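Long-range contact in thioesterase (Streptomyces coelicolor, PDB 3QMW), which probably hydrolyses thioester bonds in the prodiginine biosynthetic pathway, using an alpha/beta-hydrolase fold: residues R127-S132 and P197-P202. Residues are numbered along the deposited sequence; the frame is centred on the assembly and turned at random.
Sequences RHLFVS and PPLDCP
Leu129 and Pro202 join the two backbones where the loop 197-202 meets the segment 127-132, the touching parts heading 102° apart, and Leu129 N donates to Pro202 O at 2.9 Å. The same carbonyl oxygen sits over one face of the His128 ring, offset toward its rim, 3.5 Å from CD2, and also receives a CA-H...O contact from His128. Pro202 CG lies over the ring as well, 4.2 Å from its centroid in a CH-pi contact, while His128 NE2 is hydrogen-bonded to Thr204 OG1, which helps to fix the ring's rotation. An alanine in place of His128 would probably open a gap beside the proline and leave the Thr204 hydroxyl without this mate. The same CG, with CD beside it, also packs against Arg127 O, CG at 3.2 Å. Leu129, with CG anti to its backbone N (chi1 173°), meets Cys201 SG through CB at 4.1 Å and reaches Leu199 CD1 with CD2 at 4.5 Å. The two leucines lie against helix 106-120, Leu129 on Ala111 and Leu199 on Tyr112, while Cys201 rests on Arg125. The contact thus begins the pairing of parallel neighbours 129-132 and 203-208, with strand 99-104 flanking the former.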
# COMPACT_ATOMS: atom_id res chain seq x y z
N ARG D 127 16.54 8.19 -5.64
CA ARG D 127 15.90 7.09 -6.37
C ARG D 127 14.61 7.55 -7.01
O ARG D 127 14.30 7.17 -8.14
CB ARG D 127 15.62 5.91 -5.44
CG ARG D 127 16.88 5.30 -4.81
CD ARG D 127 17.58 4.35 -5.78
NE ARG D 127 19.04 4.33 -5.58
CZ ARG D 127 19.92 5.08 -6.25
NH1 ARG D 127 19.53 5.94 -7.19
NH2 ARG D 127 21.22 4.96 -5.98
N HIS D 128 13.85 8.35 -6.27
CA HIS D 128 12.53 8.79 -6.72
C HIS D 128 12.17 10.12 -6.08
O HIS D 128 12.73 10.50 -5.07
CB HIS D 128 11.48 7.74 -6.33
CG HIS D 128 10.42 7.54 -7.37
ND1 HIS D 128 10.43 6.48 -8.24
CD2 HIS D 128 9.33 8.28 -7.69
CE1 HIS D 128 9.39 6.57 -9.05
NE2 HIS D 128 8.71 7.65 -8.74
N LEU D 129 11.26 10.84 -6.72
CA LEU D 129 10.72 12.08 -6.17
C LEU D 129 9.19 12.03 -6.18
O LEU D 129 8.58 11.96 -7.23
CB LEU D 129 11.22 13.29 -6.97
CG LEU D 129 10.61 14.66 -6.64
CD1 LEU D 129 10.90 15.05 -5.20
CD2 LEU D 129 11.13 15.72 -7.58
N PHE D 130 8.59 12.10 -4.99
CA PHE D 130 7.14 12.12 -4.84
C PHE D 130 6.67 13.48 -4.36
O PHE D 130 7.24 14.05 -3.42
CB PHE D 130 6.69 11.07 -3.83
CG PHE D 130 7.26 9.72 -4.08
CD1 PHE D 130 6.65 8.85 -4.98
CD2 PHE D 130 8.41 9.31 -3.44
CE1 PHE D 130 7.17 7.60 -5.21
CE2 PHE D 130 8.94 8.05 -3.66
CZ PHE D 130 8.33 7.20 -4.54
N VAL D 131 5.64 14.00 -5.00
CA VAL D 131 5.07 15.28 -4.61
C VAL D 131 3.56 15.20 -4.69
O VAL D 131 3.01 14.88 -5.74
CB VAL D 131 5.57 16.46 -5.51
CG1 VAL D 131 7.08 16.41 -5.70
CG2 VAL D 131 4.85 16.48 -6.87
N SER D 132 2.88 15.50 -3.59
CA SER D 132 1.43 15.50 -3.59
C SER D 132 0.88 16.88 -3.29
O SER D 132 1.54 17.68 -2.64
CB SER D 132 0.90 14.48 -2.58
OG SER D 132 1.42 14.71 -1.29
N PRO D 197 17.98 23.55 -15.29
CA PRO D 197 17.73 22.36 -16.10
C PRO D 197 16.79 21.37 -15.40
O PRO D 197 16.46 21.57 -14.22
CB PRO D 197 19.13 21.76 -16.28
CG PRO D 197 19.95 22.29 -15.15
CD PRO D 197 19.22 23.43 -14.51
N PRO D 198 16.36 20.31 -16.12
CA PRO D 198 15.52 19.28 -15.51
C PRO D 198 16.32 18.23 -14.74
O PRO D 198 17.51 18.05 -14.98
CB PRO D 198 14.82 18.65 -16.73
CG PRO D 198 15.80 18.81 -17.84
CD PRO D 198 16.57 20.08 -17.56
N LEU D 199 15.65 17.55 -13.82
CA LEU D 199 16.25 16.50 -13.00
C LEU D 199 16.26 15.15 -13.73
O LEU D 199 15.35 14.85 -14.51
CB LEU D 199 15.49 16.37 -11.69
CG LEU D 199 15.77 17.47 -10.66
CD1 LEU D 199 14.64 17.56 -9.63
CD2 LEU D 199 17.13 17.24 -9.96
N ASP D 200 17.28 14.33 -13.46
CA ASP D 200 17.39 13.02 -14.12
C ASP D 200 16.64 11.90 -13.39
O ASP D 200 16.37 10.84 -13.98
CB ASP D 200 18.86 12.63 -14.30
CG ASP D 200 19.61 13.55 -15.26
OD1 ASP D 200 18.97 14.11 -16.19
OD2 ASP D 200 20.84 13.70 -15.10
N CYS D 201 16.30 12.12 -12.11
CA CYS D 201 15.57 11.12 -11.33
C CYS D 201 14.09 11.06 -11.75
O CYS D 201 13.57 12.03 -12.33
CB CYS D 201 15.67 11.40 -9.82
SG CYS D 201 14.56 12.70 -9.21
N PRO D 202 13.43 9.92 -11.49
CA PRO D 202 12.03 9.74 -11.84
C PRO D 202 11.09 10.36 -10.81
O PRO D 202 11.36 10.32 -9.61
CB PRO D 202 11.87 8.23 -11.89
CG PRO D 202 12.85 7.72 -10.92
CD PRO D 202 14.01 8.69 -10.93